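SusD superfamily protein (Bacteroides thetaiotaomicron VPI-5482, PDB 3HDX) probably binds polysaccharide at the outer membrane, as a SusD-family lipoprotein serving glycan uptake in this gut bacterium. Local coordinates at residues A[301-305]-A[421-425]; A[85-89]-A[114-118]. Where two conformers were deposited one is given. Numbering follows the deposited sequence.

Interaction 1: A[301-305]-A[421-425]; sequences FSIFT and RRELM
Two helix C-termini meet here: residues 301-303 close helix 297-303 and 421-423 close helix 409-423, with F304 (phi/psi -99/109) and L424 (-102/14) the first residues to leave helical geometry. The backbones stand well apart, I303 CA and R422 CA being nearest at 7.2 Å, so side chains bridge the gap in this buried contact between two helix ends of the SusD fold, which ties the short helix 297-303 to a helix of the SusD-family region. I303 (m, t) points its CA-CB bond toward 421-425 and sits at the centre. Its CG1 lies over one face of the R421 guanidinium, 3.6 Å from CZ; R421 runs out all-trans to salt bridges with D45 and E418, which leaves that face for the isoleucine. I303 CD1 also meets the selenomethionine M425 at CE, 4.0 Å away. F304 starts sideways, but its m rotamer swings the ring in, bringing CE2 to 4.0 Å from M425 CE and CD1 to 3.5 Å from R422 CD; M425 SE stands at the ring's edge, 5.5 Å from the F304 centroid, a Met-aromatic contact. R422 (m, t, m) leans against I303, CG to I303 CG2 3.8 Å, while its NH2 pairs with E419 and E415. Its other terminal nitrogen reaches the backbone at the end of helix 297-303: R422 NH1 donates to I303 O at 3.1 Å, with an N-H...O angle of 156°.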
loop_
_atom_site.group_PDB
_atom_site.type_symbol
_atom_site.label_atom_id
_atom_site.label_comp_id
_atom_site.label_asym_id
_atom_site.label_seq_id
_atom_site.Cartn_x
_atom_site.Cartn_y
_atom_site.Cartn_z
ATOM N N PHE A 301 2.391 -16.055 -19.142
ATOM C CA PHE A 301 3.083 -17.338 -19.258
ATOM C C PHE A 301 4.517 -17.280 -18.793
ATOM O O PHE A 301 5.063 -18.325 -18.476
ATOM C CB PHE A 301 2.881 -17.965 -20.640
ATOM C CG PHE A 301 1.445 -18.349 -20.889
ATOM C CD1 PHE A 301 0.835 -19.318 -20.108
ATOM C CD2 PHE A 301 0.702 -17.787 -21.909
ATOM C CE1 PHE A 301 -0.491 -19.695 -20.328
ATOM C CE2 PHE A 301 -0.644 -18.167 -22.126
ATOM C CZ PHE A 301 -1.228 -19.104 -21.319
ATOM N N SER A 302 5.098 -16.079 -18.714
ATOM C CA SER A 302 6.461 -15.899 -18.204
ATOM C C SER A 302 6.450 -15.863 -16.668
ATOM O O SER A 302 7.321 -16.427 -16.009
ATOM C CB SER A 302 7.073 -14.585 -18.741
ATOM O OG SER A 302 7.257 -14.632 -20.142
ATOM N N ILE A 303 5.447 -15.191 -16.106
ATOM C CA ILE A 303 5.333 -14.960 -14.653
ATOM C C ILE A 303 4.790 -16.147 -13.891
ATOM O O ILE A 303 5.309 -16.474 -12.822
ATOM C CB ILE A 303 4.447 -13.717 -14.376
ATOM C CG1 ILE A 303 5.154 -12.460 -14.947
ATOM C CG2 ILE A 303 4.216 -13.561 -12.862
ATOM C CD1 ILE A 303 4.301 -11.212 -15.005
ATOM N N PHE A 304 3.729 -16.756 -14.441
ATOM C CA PHE A 304 3.089 -17.930 -13.846
ATOM C C PHE A 304 3.635 -19.119 -14.607
ATOM O O PHE A 304 3.288 -19.320 -15.774
ATOM C CB PHE A 304 1.576 -17.818 -13.963
ATOM C CG PHE A 304 1.005 -16.675 -13.192
ATOM C CD1 PHE A 304 0.703 -16.826 -11.832
ATOM C CD2 PHE A 304 0.740 -15.445 -13.805
ATOM C CE1 PHE A 304 0.167 -15.806 -11.105
ATOM C CE2 PHE A 304 0.230 -14.391 -13.061
ATOM C CZ PHE A 304 -0.098 -14.587 -11.699
ATOM N N THR A 305 4.474 -19.891 -13.911
ATOM C CA THR A 305 5.246 -20.971 -14.515
ATOM C C THR A 305 4.667 -22.354 -14.285
ATOM O O THR A 305 5.184 -23.319 -14.844
ATOM C CB THR A 305 6.690 -20.958 -13.957
ATOM O OG1 THR A 305 6.689 -21.172 -12.521
ATOM C CG2 THR A 305 7.359 -19.558 -14.237
ATOM N N ARG A 421 5.379 -10.996 -6.729
ATOM C CA ARG A 421 4.956 -10.533 -8.058
ATOM C C ARG A 421 3.608 -11.161 -8.406
ATOM O O ARG A 421 2.737 -10.484 -8.905
ATOM C CB ARG A 421 5.995 -10.907 -9.084
ATOM C CG ARG A 421 5.804 -10.383 -10.505
ATOM C CD ARG A 421 6.947 -10.902 -11.344
ATOM N NE ARG A 421 7.040 -10.259 -12.669
ATOM C CZ ARG A 421 7.942 -10.584 -13.581
ATOM N NH1 ARG A 421 8.842 -11.535 -13.357
ATOM N NH2 ARG A 421 7.989 -9.902 -14.732
ATOM N N ARG A 422 3.491 -12.461 -8.158
ATOM C CA ARG A 422 2.250 -13.170 -8.374
ATOM C C ARG A 422 1.138 -12.819 -7.375
ATOM O O ARG A 422 0.014 -12.494 -7.757
ATOM C CB ARG A 422 2.502 -14.687 -8.386
ATOM C CG ARG A 422 3.314 -15.150 -9.560
ATOM C CD ARG A 422 3.427 -16.637 -9.624
ATOM N NE ARG A 422 4.355 -17.148 -8.631
ATOM C CZ ARG A 422 5.651 -17.415 -8.817
ATOM N NH1 ARG A 422 6.241 -17.236 -9.987
ATOM N NH2 ARG A 422 6.358 -17.887 -7.804
ATOM N N GLU A 423 1.464 -12.902 -6.098
ATOM C CA GLU A 423 0.464 -12.746 -5.060
ATOM C C GLU A 423 -0.100 -11.372 -4.922
ATOM O O GLU A 423 -1.307 -11.230 -4.766
ATOM C CB GLU A 423 1.060 -13.209 -3.707
ATOM C CG GLU A 423 0.094 -13.183 -2.550
ATOM C CD GLU A 423 -1.145 -14.079 -2.750
ATOM O OE1 GLU A 423 -1.038 -15.074 -3.493
ATOM O OE2 GLU A 423 -2.190 -13.794 -2.086
ATOM N N LEU A 424 0.756 -10.370 -5.047
ATOM C CA LEU A 424 0.369 -8.993 -4.800
ATOM C C LEU A 424 0.117 -8.198 -6.081
ATOM O O LEU A 424 -0.010 -6.952 -6.050
ATOM C CB LEU A 424 1.428 -8.310 -3.908
ATOM C CG LEU A 424 1.773 -9.032 -2.588
ATOM C CD1 LEU A 424 3.000 -8.413 -1.885
ATOM C CD2 LEU A 424 0.562 -9.013 -1.649
HETATM N N MSE A 425 -0.016 -8.889 -7.205
HETATM C CA MSE A 425 -0.253 -8.240 -8.504
HETATM C C MSE A 425 -1.505 -7.344 -8.420
HETATM O O MSE A 425 -2.562 -7.787 -7.971
HETATM C CB MSE A 425 -0.403 -9.323 -9.579
HETATM C CG MSE A 425 -0.489 -8.782 -11.011
HETATM SE SE MSE A 425 -0.414 -10.202 -12.313
HETATM C CE MSE A 425 1.433 -10.699 -12.268
#

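Interaction 2: A[85-89]-A[114-118]; sequences ASVFM and VRALR
V114 (m) fills the centre, with its CG2 3.5 Å from M89 CG and 3.8 Å from F88 CD1, and its CG1 over the F88 ring in a CH-pi contact, 4.2 Å from the centroid. Beside it A85 brings the backbones close: A85 CA and V114 CA are 5.1 Å apart, and A85 CB lies 3.5 Å from V114 O and 3.8 Å from R118 CB. Both segments are regular helix, their axes 9.3 Å apart at a crossing angle of -157°. Selenomethionine M89 (m, t, p) carries the packing outward, laying CE over one face of the R115 guanidinium (3.3 Å to CZ) and SE over that of R118 (3.4 Å to NH2). At the polar edge R118 NH1 donates to S86 OG at 2.9 Å; S86 OG also bonds to I82 O, and both arginines form salt bridges to E162 on helix 152-169. Near-antiparallel pairing of two helices close in sequence is consistent with the antiparallel helix pairs of the TPR-like helical array of SusD proteins.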
loop_
_atom_site.group_PDB
_atom_site.type_symbol
_atom_site.label_atom_id
_atom_site.label_comp_id
_atom_site.label_asym_id
_atom_site.label_seq_id
_atom_site.Cartn_x
_atom_site.Cartn_y
_atom_site.Cartn_z
ATOM N N ALA A 85 -4.021 15.976 10.260
ATOM C CA ALA A 85 -3.603 15.217 11.459
ATOM C C ALA A 85 -2.987 16.144 12.517
ATOM O O ALA A 85 -3.354 16.053 13.681
ATOM C CB ALA A 85 -2.612 14.089 11.064
ATOM N N SER A 86 -2.110 17.050 12.101
ATOM C CA SER A 86 -1.488 17.968 13.035
ATOM C C SER A 86 -2.531 18.856 13.744
ATOM O O SER A 86 -2.457 19.051 14.970
ATOM C CB SER A 86 -0.490 18.862 12.320
ATOM O OG SER A 86 0.555 18.071 11.770
ATOM N N VAL A 87 -3.499 19.361 12.973
ATOM C CA VAL A 87 -4.587 20.188 13.552
ATOM C C VAL A 87 -5.401 19.362 14.554
ATOM O O VAL A 87 -5.709 19.832 15.675
ATOM C CB VAL A 87 -5.502 20.817 12.455
ATOM C CG1 VAL A 87 -6.722 21.508 13.109
ATOM C CG2 VAL A 87 -4.723 21.824 11.632
ATOM N N PHE A 88 -5.740 18.121 14.178
ATOM C CA PHE A 88 -6.509 17.259 15.058
ATOM C C PHE A 88 -5.765 17.076 16.396
ATOM O O PHE A 88 -6.355 17.213 17.473
ATOM C CB PHE A 88 -6.786 15.896 14.391
ATOM C CG PHE A 88 -7.717 15.016 15.179
ATOM C CD1 PHE A 88 -7.298 14.348 16.322
ATOM C CD2 PHE A 88 -9.054 14.882 14.788
ATOM C CE1 PHE A 88 -8.187 13.595 17.051
ATOM C CE2 PHE A 88 -9.915 14.125 15.501
ATOM C CZ PHE A 88 -9.501 13.503 16.641
HETATM N N MSE A 89 -4.463 16.806 16.341
HETATM C CA MSE A 89 -3.699 16.588 17.576
HETATM C C MSE A 89 -3.609 17.841 18.438
HETATM O O MSE A 89 -3.526 17.720 19.664
HETATM C CB MSE A 89 -2.306 16.073 17.252
HETATM C CG MSE A 89 -2.360 14.713 16.536
HETATM SE SE MSE A 89 -0.701 14.133 15.791
HETATM C CE MSE A 89 0.208 13.712 17.363
ATOM N N VAL A 114 -4.685 9.358 14.103
ATOM C CA VAL A 114 -4.225 10.456 13.229
ATOM C C VAL A 114 -2.687 10.503 13.206
ATOM O O VAL A 114 -2.089 10.778 12.166
ATOM C CB VAL A 114 -4.860 11.831 13.533
ATOM C CG1 VAL A 114 -6.382 11.710 13.413
ATOM C CG2 VAL A 114 -4.427 12.366 14.858
ATOM N N ARG A 115 -2.053 10.222 14.338
ATOM C CA ARG A 115 -0.595 10.186 14.410
ATOM C C ARG A 115 -0.072 9.109 13.438
ATOM O O ARG A 115 0.918 9.350 12.719
ATOM C CB ARG A 115 -0.122 9.872 15.843
ATOM C CG ARG A 115 1.345 9.922 16.031
ATOM C CD ARG A 115 1.784 9.512 17.392
ATOM N NE ARG A 115 1.381 10.368 18.477
ATOM C CZ ARG A 115 2.022 11.430 18.939
ATOM N NH1 ARG A 115 3.029 11.971 18.283
ATOM N NH2 ARG A 115 1.560 12.035 20.044
ATOM N N ALA A 116 -0.693 7.931 13.461
ATOM C CA ALA A 116 -0.284 6.829 12.583
ATOM C C ALA A 116 -0.541 7.158 11.102
ATOM O O ALA A 116 0.278 6.809 10.245
ATOM C CB ALA A 116 -0.993 5.512 13.001
ATOM N N LEU A 117 -1.672 7.805 10.808
ATOM C CA LEU A 117 -1.978 8.190 9.441
ATOM C C LEU A 117 -0.958 9.198 8.908
ATOM O O LEU A 117 -0.539 9.126 7.748
ATOM C CB LEU A 117 -3.418 8.701 9.317
ATOM C CG LEU A 117 -4.532 7.662 9.469
ATOM C CD1 LEU A 117 -5.898 8.340 9.723
ATOM C CD2 LEU A 117 -4.638 6.779 8.229
ATOM N N ARG A 118 -0.585 10.158 9.741
ATOM C CA ARG A 118 0.451 11.123 9.357
ATOM C C ARG A 118 1.779 10.407 9.052
ATOM O O ARG A 118 2.448 10.731 8.059
ATOM C CB ARG A 118 0.613 12.198 10.425
ATOM C CG ARG A 118 1.753 13.168 10.169
ATOM C CD ARG A 118 1.695 14.359 11.117
ATOM N NE ARG A 118 2.007 13.935 12.490
ATOM C CZ ARG A 118 2.139 14.749 13.535
ATOM N NH1 ARG A 118 1.873 16.059 13.420
ATOM N NH2 ARG A 118 2.482 14.249 14.721
#

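How the interactions relate
From the N terminus, the chain first makes interaction 2, where helix 76-91 and helix 104-129 pack across the short helix 93-98 in sequence; 24 residues, 18 of them helical, separate the two segments, so this closure is local. About 180 residues further on, interaction 1 opens at 301-305 and closes at 421-425, spanning 115 residues that include helices 363-376 and 380-391. The two are in series, neither nested nor crossed. The centres of interaction 1 and interaction 2 are 37 Å apart, on opposite sides of the chain's centre; their nearest atoms are about 19 Å apart. Interaction 2 thus joins two long helices close in sequence, whereas interaction 1 brings distant parts of the C-terminal half together.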